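PDB 4E2A: putative acetyltransferase from Streptococcus mutans, which probably transfers an acyl group, most likely acetyl from acetyl-CoA, to an amino group of an acceptor substrate. Local coordinates for residues Leu48-Arg60 with Leu72-Lys86. Numbering follows the deposited sequence.
Sequences LSLLQKIAIQTFR and LQNFFDEAYTLSVLK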
loop_
_atom_site.group_PDB
_atom_site.type_symbol
_atom_site.label_atom_id
_atom_site.label_comp_id
_atom_site.label_asym_id
_atom_site.label_seq_id
_atom_site.Cartn_x
_atom_site.Cartn_y
_atom_site.Cartn_z
ATOM N N LEU B 48 27.218 4.571 -0.861
ATOM C CA LEU B 48 25.874 4.775 -1.400
ATOM C C LEU B 48 25.657 4.035 -2.739
ATOM O O LEU B 48 24.622 3.389 -2.954
ATOM C CB LEU B 48 25.592 6.278 -1.529
ATOM C CG LEU B 48 24.258 6.715 -2.136
ATOM C CD1 LEU B 48 23.132 6.343 -1.219
ATOM C CD2 LEU B 48 24.246 8.228 -2.395
ATOM N N SER B 49 26.627 4.096 -3.635
ATOM C CA SER B 49 26.471 3.464 -4.936
ATOM C C SER B 49 26.509 1.961 -4.821
ATOM O O SER B 49 25.795 1.279 -5.467
ATOM C CB SER B 49 27.534 3.943 -5.914
ATOM O OG SER B 49 27.467 5.329 -6.094
ATOM N N LEU B 50 27.348 1.481 -3.933
ATOM C CA LEU B 50 27.420 0.090 -3.608
ATOM C C LEU B 50 26.056 -0.417 -3.103
ATOM O O LEU B 50 25.520 -1.347 -3.595
ATOM C CB LEU B 50 28.542 -0.107 -2.604
ATOM C CG LEU B 50 28.809 -1.512 -2.151
ATOM C CD1 LEU B 50 28.691 -2.538 -3.228
ATOM C CD2 LEU B 50 30.068 -1.626 -1.383
ATOM N N LEU B 51 25.473 0.305 -2.186
ATOM C CA LEU B 51 24.162 -0.005 -1.690
ATOM C C LEU B 51 23.102 -0.073 -2.786
ATOM O O LEU B 51 22.344 -0.980 -2.826
ATOM C CB LEU B 51 23.778 0.998 -0.641
ATOM C CG LEU B 51 22.388 0.842 -0.077
ATOM C CD1 LEU B 51 22.169 -0.473 0.559
ATOM C CD2 LEU B 51 21.950 1.986 0.765
ATOM N N GLN B 52 23.084 0.911 -3.661
ATOM C CA GLN B 52 22.102 0.931 -4.745
ATOM C C GLN B 52 22.269 -0.346 -5.561
ATOM O O GLN B 52 21.289 -1.019 -5.919
ATOM C CB GLN B 52 22.278 2.193 -5.635
ATOM C CG GLN B 52 21.413 2.189 -6.896
ATOM C CD GLN B 52 21.654 3.388 -7.814
ATOM O OE1 GLN B 52 22.750 3.566 -8.336
ATOM N NE2 GLN B 52 20.621 4.232 -7.992
ATOM N N LYS B 53 23.524 -0.697 -5.830
ATOM C CA LYS B 53 23.832 -1.857 -6.664
ATOM C C LYS B 53 23.276 -3.161 -6.067
ATOM O O LYS B 53 22.583 -3.937 -6.746
ATOM C CB LYS B 53 25.345 -1.964 -6.896
ATOM C CG LYS B 53 25.787 -3.233 -7.623
ATOM C CD LYS B 53 27.270 -3.145 -8.003
ATOM C CE LYS B 53 27.797 -4.440 -8.629
ATOM N NZ LYS B 53 27.345 -4.623 -10.045
ATOM N N ILE B 54 23.571 -3.393 -4.795
ATOM C CA ILE B 54 23.147 -4.629 -4.184
ATOM C C ILE B 54 21.627 -4.628 -4.005
ATOM O O ILE B 54 20.982 -5.644 -4.234
ATOM C CB ILE B 54 23.876 -4.912 -2.853
ATOM C CG1 ILE B 54 23.501 -6.298 -2.341
ATOM C CG2 ILE B 54 23.503 -3.897 -1.799
ATOM C CD1 ILE B 54 24.475 -6.842 -1.287
ATOM N N ALA B 55 21.058 -3.488 -3.618
ATOM C CA ALA B 55 19.608 -3.373 -3.521
ATOM C C ALA B 55 18.941 -3.719 -4.864
ATOM O O ALA B 55 17.976 -4.489 -4.906
ATOM C CB ALA B 55 19.212 -1.989 -3.055
ATOM N N ILE B 56 19.476 -3.204 -5.967
ATOM C CA ILE B 56 18.872 -3.518 -7.263
ATOM C C ILE B 56 19.084 -4.995 -7.621
ATOM O O ILE B 56 18.158 -5.702 -8.052
ATOM C CB ILE B 56 19.383 -2.590 -8.377
ATOM C CG1 ILE B 56 18.817 -1.181 -8.169
ATOM C CG2 ILE B 56 19.002 -3.133 -9.744
ATOM C CD1 ILE B 56 19.423 -0.122 -9.088
ATOM N N GLN B 57 20.296 -5.475 -7.420
ATOM C CA GLN B 57 20.567 -6.839 -7.818
ATOM C C GLN B 57 19.718 -7.860 -7.052
ATOM O O GLN B 57 19.198 -8.801 -7.658
ATOM C CB GLN B 57 22.048 -7.177 -7.732
ATOM C CG GLN B 57 22.334 -8.466 -8.495
ATOM C CD GLN B 57 23.774 -8.897 -8.400
ATOM O OE1 GLN B 57 24.074 -10.096 -8.438
ATOM N NE2 GLN B 57 24.683 -7.927 -8.278
ATOM N N THR B 58 19.565 -7.673 -5.741
ATOM C CA THR B 58 18.742 -8.581 -4.943
ATOM C C THR B 58 17.263 -8.507 -5.330
ATOM O O THR B 58 16.559 -9.512 -5.279
ATOM C CB THR B 58 18.932 -8.380 -3.413
ATOM O OG1 THR B 58 18.684 -7.008 -3.037
ATOM C CG2 THR B 58 20.361 -8.749 -3.012
ATOM N N PHE B 59 16.797 -7.318 -5.724
ATOM C CA PHE B 59 15.391 -7.173 -6.073
ATOM C C PHE B 59 15.127 -7.923 -7.390
ATOM O O PHE B 59 14.139 -8.648 -7.537
ATOM C CB PHE B 59 14.979 -5.694 -6.179
ATOM C CG PHE B 59 13.469 -5.487 -6.149
ATOM C CD1 PHE B 59 12.728 -5.513 -7.322
ATOM C CD2 PHE B 59 12.802 -5.270 -4.947
ATOM C CE1 PHE B 59 11.346 -5.322 -7.307
ATOM C CE2 PHE B 59 11.416 -5.079 -4.918
ATOM C CZ PHE B 59 10.691 -5.100 -6.103
ATOM N N ARG B 60 16.054 -7.761 -8.320
ATOM C CA ARG B 60 16.034 -8.433 -9.618
ATOM C C ARG B 60 16.054 -9.956 -9.420
ATOM O O ARG B 60 15.221 -10.681 -9.969
ATOM C CB ARG B 60 17.263 -7.978 -10.413
ATOM C CG ARG B 60 17.239 -8.271 -11.896
ATOM C CD ARG B 60 18.523 -7.751 -12.577
ATOM N NE ARG B 60 18.703 -6.313 -12.399
ATOM C CZ ARG B 60 18.508 -5.405 -13.354
ATOM N NH1 ARG B 60 18.135 -5.783 -14.570
ATOM N NH2 ARG B 60 18.699 -4.119 -13.100
ATOM N N LEU B 72 9.931 -4.204 -12.930
ATOM C CA LEU B 72 10.968 -4.090 -11.927
ATOM C C LEU B 72 11.570 -2.687 -11.965
ATOM O O LEU B 72 11.770 -2.060 -10.915
ATOM C CB LEU B 72 12.056 -5.153 -12.119
ATOM C CG LEU B 72 11.685 -6.639 -12.123
ATOM C CD1 LEU B 72 12.953 -7.464 -12.265
ATOM C CD2 LEU B 72 10.886 -7.098 -10.905
ATOM N N GLN B 73 11.842 -2.192 -13.176
ATOM C CA GLN B 73 12.425 -0.857 -13.352
ATOM C C GLN B 73 11.558 0.244 -12.715
ATOM O O GLN B 73 12.081 1.183 -12.103
ATOM C CB GLN B 73 12.674 -0.561 -14.836
ATOM C CG GLN B 73 13.605 0.605 -15.091
ATOM C CD GLN B 73 15.017 0.348 -14.584
ATOM O OE1 GLN B 73 15.617 -0.683 -14.885
ATOM N NE2 GLN B 73 15.553 1.289 -13.811
ATOM N N ASN B 74 10.240 0.131 -12.845
ATOM C CA ASN B 74 9.340 1.045 -12.146
ATOM C C ASN B 74 9.661 1.128 -10.660
ATOM O O ASN B 74 9.633 2.206 -10.069
ATOM C CB ASN B 74 7.872 0.615 -12.304
ATOM C CG ASN B 74 7.313 0.933 -13.678
ATOM O OD1 ASN B 74 7.729 1.889 -14.319
ATOM N ND2 ASN B 74 6.369 0.121 -14.137
ATOM N N PHE B 75 9.945 -0.015 -10.044
ATOM C CA PHE B 75 10.268 -0.021 -8.618
ATOM C C PHE B 75 11.629 0.610 -8.359
ATOM O O PHE B 75 11.756 1.460 -7.464
ATOM C CB PHE B 75 10.204 -1.437 -8.020
ATOM C CG PHE B 75 10.386 -1.476 -6.516
ATOM C CD1 PHE B 75 9.295 -1.342 -5.666
ATOM C CD2 PHE B 75 11.640 -1.657 -5.960
ATOM C CE1 PHE B 75 9.458 -1.374 -4.280
ATOM C CE2 PHE B 75 11.812 -1.686 -4.582
ATOM C CZ PHE B 75 10.719 -1.545 -3.742
ATOM N N PHE B 76 12.643 0.213 -9.128
ATOM C CA PHE B 76 13.972 0.838 -9.003
ATOM C C PHE B 76 13.900 2.353 -9.136
ATOM O O PHE B 76 14.525 3.093 -8.362
ATOM C CB PHE B 76 14.940 0.346 -10.074
ATOM C CG PHE B 76 15.112 -1.139 -10.112
ATOM C CD1 PHE B 76 15.092 -1.885 -8.951
ATOM C CD2 PHE B 76 15.294 -1.785 -11.326
ATOM C CE1 PHE B 76 15.241 -3.258 -9.004
ATOM C CE2 PHE B 76 15.435 -3.143 -11.393
ATOM C CZ PHE B 76 15.416 -3.889 -10.232
ATOM N N ASP B 77 13.152 2.806 -10.140
ATOM C CA ASP B 77 13.067 4.230 -10.465
ATOM C C ASP B 77 12.453 5.015 -9.314
ATOM O O ASP B 77 12.632 6.231 -9.230
ATOM C CB ASP B 77 12.249 4.477 -11.750
ATOM C CG ASP B 77 13.008 4.134 -13.021
ATOM O OD1 ASP B 77 14.243 3.918 -12.974
ATOM O OD2 ASP B 77 12.358 4.087 -14.092
ATOM N N GLU B 78 11.728 4.327 -8.432
ATOM C CA GLU B 78 11.047 4.996 -7.332
ATOM C C GLU B 78 11.753 4.800 -5.990
ATOM O O GLU B 78 11.891 5.737 -5.203
ATOM C CB GLU B 78 9.585 4.518 -7.207
ATOM C CG GLU B 78 8.801 5.214 -6.077
ATOM C CD GLU B 78 7.378 4.658 -5.862
ATOM O OE1 GLU B 78 7.023 3.623 -6.477
ATOM O OE2 GLU B 78 6.606 5.265 -5.074
ATOM N N ALA B 79 12.179 3.576 -5.722
ATOM C CA ALA B 79 12.711 3.224 -4.395
ATOM C C ALA B 79 14.235 3.221 -4.285
ATOM O O ALA B 79 14.778 3.361 -3.198
ATOM C CB ALA B 79 12.161 1.863 -3.940
ATOM N N TYR B 80 14.931 3.009 -5.390
ATOM C CA TYR B 80 16.364 2.769 -5.286
ATOM C C TYR B 80 17.219 3.737 -6.090
ATOM O O TYR B 80 18.281 3.361 -6.582
ATOM C CB TYR B 80 16.697 1.320 -5.680
ATOM C CG TYR B 80 16.196 0.241 -4.716
ATOM C CD1 TYR B 80 15.966 0.518 -3.372
ATOM C CD2 TYR B 80 15.988 -1.069 -5.156
ATOM C CE1 TYR B 80 15.519 -0.473 -2.492
ATOM C CE2 TYR B 80 15.541 -2.068 -4.282
ATOM C CZ TYR B 80 15.322 -1.768 -2.952
ATOM O OH TYR B 80 14.896 -2.763 -2.078
ATOM N N THR B 81 16.758 4.976 -6.243
ATOM C CA THR B 81 17.610 6.045 -6.795
ATOM C C THR B 81 18.591 6.454 -5.709
ATOM O O THR B 81 18.350 6.187 -4.515
ATOM C CB THR B 81 16.776 7.272 -7.212
ATOM O OG1 THR B 81 16.158 7.860 -6.052
ATOM C CG2 THR B 81 15.701 6.860 -8.206
ATOM N N LEU B 82 19.705 7.062 -6.105
ATOM C CA LEU B 82 20.721 7.469 -5.140
ATOM C C LEU B 82 20.169 8.488 -4.154
ATOM O O LEU B 82 20.580 8.506 -2.998
ATOM C CB LEU B 82 21.947 8.059 -5.826
ATOM C CG LEU B 82 22.897 7.105 -6.577
ATOM C CD1 LEU B 82 23.937 7.890 -7.367
ATOM C CD2 LEU B 82 23.569 6.155 -5.595
ATOM N N SER B 83 19.250 9.339 -4.606
ATOM C CA SER B 83 18.711 10.384 -3.726
ATOM C C SER B 83 17.793 9.831 -2.623
ATOM O O SER B 83 17.830 10.303 -1.483
ATOM C CB SER B 83 18.004 11.489 -4.536
ATOM O OG SER B 83 16.873 10.998 -5.248
ATOM N N VAL B 84 16.958 8.860 -2.964
ATOM C CA VAL B 84 16.083 8.234 -1.962
ATOM C C VAL B 84 16.923 7.431 -0.961
ATOM O O VAL B 84 16.733 7.521 0.251
ATOM C CB VAL B 84 14.997 7.363 -2.620
ATOM C CG1 VAL B 84 14.212 6.581 -1.578
ATOM C CG2 VAL B 84 14.056 8.233 -3.482
ATOM N N LEU B 85 17.866 6.658 -1.473
ATOM C CA LEU B 85 18.768 5.917 -0.592
ATOM C C LEU B 85 19.607 6.866 0.278
ATOM O O LEU B 85 19.886 6.573 1.448
ATOM C CB LEU B 85 19.661 4.986 -1.417
ATOM C CG LEU B 85 18.927 3.830 -2.100
ATOM C CD1 LEU B 85 19.850 3.166 -3.108
ATOM C CD2 LEU B 85 18.444 2.846 -1.052
ATOM N N LYS B 86 20.004 8.006 -0.288
ATOM C CA LYS B 86 20.728 9.000 0.508
ATOM C C LYS B 86 19.922 9.476 1.725
ATOM O O LYS B 86 20.456 9.547 2.841
ATOM C CB LYS B 86 21.154 10.193 -0.351
ATOM C CG LYS B 86 21.835 11.323 0.437
ATOM C CD LYS B 86 23.232 10.942 0.926
ATOM C CE LYS B 86 23.859 12.120 1.708
ATOM N NZ LYS B 86 25.018 11.728 2.571
HETATM O O HOH W 1 19.889 7.096 -9.223
HETATM O O HOH W 2 16.223 -5.201 -2.866
#
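The side-chain nitrogen of Q52 gives both its hydrogens at the break between two helices: Q52 NE2 donates to Y80 O (2.9 Å, N-H...O 167°) and to a water that also accepts from L82 N. The first bond falls on a lone pair of the carbonyl and lies in the amide plane of Q52. With CG anti to the backbone N and the chain extended beyond it, Q52 stretches across to the turn where Y80 leaves helical geometry and T81 caps the next helix, T81 OG1 accepting a weak bond from V84 N. The Y80 ring stands against helix 48-60 with A55 CB over its centre, 3.8 Å from the ring centroid, a CH-pi contact. A second water donates to A55 O and is also hydrogen-bonded to Y80 OH.

The helices lie between the first strand, 38-42, and the second, 94-101, as in the GNAT fold, where this region commonly borders the acceptor site; a similar role here is possible. L51 packs on F98 of strand 94-101 and A55 on F108 of strand 104-113. Helix 72-79 runs nearly antiparallel to 48-60 (155°), and helix 82-86 turns across it.

Along the antiparallel pair, F59, F75 and F76 form an aromatic cluster. The rings of F59 and F75 make an offset stack, centroids 4.2 Å apart and planes at 6°; A79 CB covers the other face of F75. The F76 ring receives I56 CG2 over one face and F59 CB at its edge, and R60 NH2 approaches it obliquely, 3.8 Å from F76 CE2, which lies over one face of the guanidinium. Near the opposite end, L85 CD1 lies against Q52 CA and CB, while L48 CG meets L82 CD2 at 3.6 Å. V196 of the second subunit packs on F59 and L72.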